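Local coordinates for molybdopterin-guanine dinucleotide biosynthesis protein B (Bacillus subtilis subsp. spizizenii, PDB 4OYH) that probably binds GTP, hydrolysing it only weakly, and may act as an adapter in making and using the molybdopterin guanine dinucleotide cofactor, at residues Glu96-Phe100 with Leu101-Cys105; Leu83-Arg86 with Arg87-Leu91. The protein carries 2 engineered substitutions. All blocks are in the same frame, centred on the assembly; numbering follows the deposited sequence.

Contact 1: Glu96-Phe100 with Leu101-Cys105; sequences ELYQF and LETDC
Thr103 folds back onto the carbonyl of Tyr98, and its backbone bond there is one of the two that make up the Schellman motif ending helix 91-100; a hydroxyl bond is added to it. The carbonyl oxygen of Tyr98 is thus gripped twice. Thr103 N donates to Tyr98 O over 3.2 Å, an almost straight bond (174° at the hydrogen), while Thr103 OG1 donates to the same Tyr98 O at 3.1 Å from above the carbonyl plane. Threonine suits the place because its hydroxyl is held between backbone N and carbonyl carbon (chi1 57°), beside the amide that makes the other bond. A valine here would probably cost Tyr98 O its hydroxyl donor, leaving the side chain at this position without a polar tie to the helix end. The second bond of the motif runs from Glu102 N to Gln99 O at 2.9 Å. Glu102 is the C-prime residue, and its positive phi (65°) swings the chain so that Thr103 N comes back to Tyr98 O. One residue before Glu102 the i to i+4 helical bond is still made, Leu101 N to Leu97 O at 3.1 Å.

Apolar side chains of the turn pack on one another and on the second subunit. Leu97 and Leu101 lie alongside each other, their CD2 atoms 3.6 Å apart. Phe100 has CG anti to its nitrogen, which swings the ring out to meet Phe100 of the second subunit, while Leu101 packs on Trp89 of that subunit. Glu102, Thr103 and Asp104 may also take part in GTP binding. Tyr98 reaches strand 41-46, packing on Leu44 and sending its OH into a hydrogen bond with Cys43 O. The other methyl of Leu101, CD1, sits 3.8 Å from Phe100 CD1.

Contact 2: Leu83-Arg86 with Arg87-Leu91; sequences LTAR and RLWDL. Engineered in segment 87-91: Leu88 (natural residue Asn).
Ala85 meets Trp89 where the chain leaves strand 80-86 and turns toward helix 91-100. The indole nitrogen points straight at the backbone: Trp89 NE1 donates to Ala85 O over 2.9 Å, with 177° at the hydrogen. The oxygen lies in the plane of the indole, whereas the N-H comes in tilted 31° from the carbonyl plane. With the oxygen in the ring plane, this bond helps set the rotation of the indole, and the small methyl of Ala85 lets the benzo side approach, CB standing 4.0 Å from Trp89 CZ2. A tryptophan suits the site by joining a polar N-H to a broad apolar surface, which packs on Leu81 of the second subunit.

At Arg86 the backbone carbonyl is what matters. Arg87 bends at chi2 (-53°) and chi3 and folds back beside it, with Arg86 O near the edge of its guanidinium, while Arg87 CB lies 3.7 Å above the plane of the Trp89 indole, toward its rim. The long arginine can thus pack with its aliphatic part and still present its guanidinium to Asp71, in a salt bridge, and to Leu101 O of the second subunit. Leu88, an engineered substitution, is the centre of an inverse gamma turn, and Asp90 serves as N-cap of the following helix. The whole is a strand-to-helix connection at the end of a beta-hairpin whose sheet continues into the second subunit.

Followed from the N terminus, the chain passes the two contacts in series, neither nested nor crossed, and each closes only a local turn because its two segments are consecutive. Contact 2 comes first, where hairpin strand 80-86 gives way to the loop before helix 91-100. Contact 1 follows at the far end of that helix, in the turn leading to strand 105-109. That strand lies between 41-46 and 12-16 in the parallel sheet of the P-loop NTPase-type fold, so the pair frames the helix joining hairpin to core sheet. Their centres are about 15 Å apart, yet Trp89 CH2 reaches Leu97 CD1 at 4.2 Å. Both also contact the second subunit.

Contact 1: Glu96-Phe100 with Leu101-Cys105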
# COMPACT_ATOMS: atom_id res chain seq x y z
N GLU A 96 -11.60 3.90 -5.69
CA GLU A 96 -12.10 4.32 -4.38
C GLU A 96 -10.96 4.48 -3.35
O GLU A 96 -10.91 5.44 -2.57
CB GLU A 96 -13.12 3.33 -3.85
CG GLU A 96 -14.41 3.29 -4.66
CD GLU A 96 -15.26 2.03 -4.41
OE1 GLU A 96 -14.75 1.06 -3.82
OE2 GLU A 96 -16.45 2.02 -4.80
N LEU A 97 -10.05 3.52 -3.37
CA LEU A 97 -8.88 3.60 -2.54
C LEU A 97 -8.17 4.92 -2.80
O LEU A 97 -7.81 5.59 -1.86
CB LEU A 97 -7.94 2.43 -2.78
CG LEU A 97 -7.10 1.79 -1.65
CD1 LEU A 97 -5.78 1.24 -2.22
CD2 LEU A 97 -6.82 2.69 -0.47
N TYR A 98 -7.98 5.30 -4.06
CA TYR A 98 -7.26 6.54 -4.35
C TYR A 98 -8.03 7.77 -3.87
O TYR A 98 -7.42 8.76 -3.47
CB TYR A 98 -6.97 6.69 -5.85
CG TYR A 98 -5.74 5.95 -6.26
CD1 TYR A 98 -5.81 4.60 -6.52
CD2 TYR A 98 -4.50 6.57 -6.32
CE1 TYR A 98 -4.68 3.87 -6.87
CE2 TYR A 98 -3.36 5.85 -6.69
CZ TYR A 98 -3.46 4.48 -6.95
OH TYR A 98 -2.37 3.71 -7.31
N GLN A 99 -9.36 7.68 -3.90
CA GLN A 99 -10.20 8.76 -3.44
C GLN A 99 -10.06 8.87 -1.93
O GLN A 99 -9.85 9.96 -1.43
CB GLN A 99 -11.65 8.52 -3.85
CG GLN A 99 -12.05 9.37 -5.04
CD GLN A 99 -13.07 8.73 -5.96
OE1 GLN A 99 -13.49 7.59 -5.78
NE2 GLN A 99 -13.46 9.46 -6.98
N PHE A 100 -10.07 7.74 -1.23
CA PHE A 100 -9.82 7.72 0.21
C PHE A 100 -8.45 8.30 0.66
O PHE A 100 -8.36 9.00 1.67
CB PHE A 100 -9.98 6.28 0.68
CG PHE A 100 -9.78 6.08 2.13
CD1 PHE A 100 -8.51 5.84 2.63
CD2 PHE A 100 -10.85 6.10 3.00
CE1 PHE A 100 -8.31 5.63 3.97
CE2 PHE A 100 -10.65 5.90 4.36
CZ PHE A 100 -9.38 5.66 4.83
N LEU A 101 -7.38 8.04 -0.07
CA LEU A 101 -6.07 8.62 0.26
C LEU A 101 -6.00 10.05 -0.27
O LEU A 101 -4.97 10.65 -0.26
CB LEU A 101 -4.95 7.78 -0.32
CG LEU A 101 -4.31 6.58 0.39
CD1 LEU A 101 -4.89 6.26 1.72
CD2 LEU A 101 -4.39 5.40 -0.52
N GLU A 102 -7.12 10.54 -0.81
CA GLU A 102 -7.29 11.96 -1.10
C GLU A 102 -6.36 12.50 -2.17
O GLU A 102 -5.76 13.56 -1.99
CB GLU A 102 -7.12 12.78 0.18
CG GLU A 102 -8.08 12.38 1.30
CD GLU A 102 -8.00 13.32 2.51
OE1 GLU A 102 -7.18 14.28 2.45
OE2 GLU A 102 -8.74 13.11 3.50
N THR A 103 -6.26 11.79 -3.29
CA THR A 103 -5.56 12.31 -4.46
C THR A 103 -6.55 13.16 -5.26
O THR A 103 -7.74 12.96 -5.13
CB THR A 103 -4.98 11.16 -5.35
OG1 THR A 103 -6.04 10.28 -5.75
CG2 THR A 103 -3.93 10.33 -4.60
N ASP A 104 -6.06 14.08 -6.10
CA ASP A 104 -6.94 14.89 -6.96
C ASP A 104 -7.41 14.16 -8.22
O ASP A 104 -8.41 14.51 -8.82
CB ASP A 104 -6.23 16.17 -7.46
CG ASP A 104 -5.91 17.17 -6.36
OD1 ASP A 104 -6.54 17.11 -5.27
OD2 ASP A 104 -5.03 18.04 -6.63
N CYS A 105 -6.62 13.20 -8.66
CA CYS A 105 -6.79 12.61 -9.97
C CYS A 105 -5.89 11.39 -10.13
O CYS A 105 -5.15 11.05 -9.21
CB CYS A 105 -6.50 13.64 -11.06
SG CYS A 105 -4.91 14.46 -10.88

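Contact 2: Leu83-Arg86 with Arg87-Leu91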
# COMPACT_ATOMS: atom_id res chain seq x y z
N LEU A 83 2.43 -0.54 1.75
CA LEU A 83 1.29 -1.41 2.04
C LEU A 83 1.16 -2.51 1.00
O LEU A 83 1.22 -2.27 -0.20
CB LEU A 83 0.03 -0.52 2.12
CG LEU A 83 -1.39 -1.04 2.39
CD1 LEU A 83 -1.94 -1.65 1.16
CD2 LEU A 83 -1.50 -2.01 3.51
N THR A 84 0.94 -3.72 1.47
CA THR A 84 0.56 -4.86 0.62
C THR A 84 -0.82 -5.43 1.05
O THR A 84 -1.02 -5.79 2.21
CB THR A 84 1.58 -6.01 0.70
OG1 THR A 84 1.59 -6.48 2.05
CG2 THR A 84 2.98 -5.55 0.36
N ALA A 85 -1.73 -5.58 0.10
CA ALA A 85 -3.10 -5.96 0.42
C ALA A 85 -3.67 -6.97 -0.55
O ALA A 85 -3.96 -6.61 -1.66
CB ALA A 85 -3.99 -4.74 0.44
N ARG A 86 -3.84 -8.21 -0.09
CA ARG A 86 -4.46 -9.29 -0.86
C ARG A 86 -6.00 -9.25 -0.80
O ARG A 86 -6.60 -9.74 0.14
CB ARG A 86 -3.99 -10.64 -0.33
CG ARG A 86 -2.73 -11.14 -0.99
CD ARG A 86 -2.03 -12.31 -0.26
NE ARG A 86 -0.72 -12.50 -0.88
CZ ARG A 86 -0.54 -13.00 -2.10
NH1 ARG A 86 -1.59 -13.42 -2.81
NH2 ARG A 86 0.69 -13.09 -2.61
N ARG A 87 -6.61 -8.68 -1.83
CA ARG A 87 -8.06 -8.68 -2.02
C ARG A 87 -8.44 -9.06 -3.44
O ARG A 87 -7.59 -9.18 -4.34
CB ARG A 87 -8.69 -7.31 -1.74
CG ARG A 87 -8.36 -6.70 -0.46
CD ARG A 87 -8.64 -7.63 0.62
NE ARG A 87 -9.05 -7.02 1.88
CZ ARG A 87 -8.95 -7.65 3.02
NH1 ARG A 87 -8.42 -8.88 3.03
NH2 ARG A 87 -9.37 -7.09 4.13
N LEU A 88 -9.73 -9.17 -3.65
CA LEU A 88 -10.24 -9.38 -4.99
C LEU A 88 -10.45 -7.98 -5.55
O LEU A 88 -11.57 -7.46 -5.56
CB LEU A 88 -11.53 -10.21 -4.98
CG LEU A 88 -11.96 -10.91 -6.27
CD1 LEU A 88 -13.44 -10.69 -6.45
CD2 LEU A 88 -11.22 -10.44 -7.51
N TRP A 89 -9.33 -7.40 -5.98
CA TRP A 89 -9.28 -6.05 -6.54
C TRP A 89 -9.86 -6.01 -7.92
O TRP A 89 -9.54 -6.86 -8.74
CB TRP A 89 -7.83 -5.56 -6.64
CG TRP A 89 -7.21 -5.31 -5.32
CD1 TRP A 89 -6.22 -6.05 -4.72
CD2 TRP A 89 -7.55 -4.28 -4.42
NE1 TRP A 89 -5.93 -5.52 -3.51
CE2 TRP A 89 -6.73 -4.42 -3.29
CE3 TRP A 89 -8.46 -3.22 -4.45
CZ2 TRP A 89 -6.79 -3.55 -2.20
CZ3 TRP A 89 -8.52 -2.34 -3.36
CH2 TRP A 89 -7.70 -2.52 -2.26
N ASP A 90 -10.70 -5.02 -8.17
CA ASP A 90 -10.99 -4.61 -9.51
C ASP A 90 -10.75 -3.11 -9.53
O ASP A 90 -10.49 -2.53 -8.49
CB ASP A 90 -12.42 -4.99 -9.94
CG ASP A 90 -13.46 -4.71 -8.87
OD1 ASP A 90 -13.66 -3.54 -8.49
OD2 ASP A 90 -14.10 -5.69 -8.42
N LEU A 91 -10.81 -2.52 -10.72
CA LEU A 91 -10.38 -1.16 -10.96
C LEU A 91 -11.21 -0.16 -10.19
O LEU A 91 -10.69 0.83 -9.71
CB LEU A 91 -10.44 -0.83 -12.45
CG LEU A 91 -10.00 0.59 -12.78
CD1 LEU A 91 -8.67 0.97 -12.11
CD2 LEU A 91 -9.86 0.76 -14.30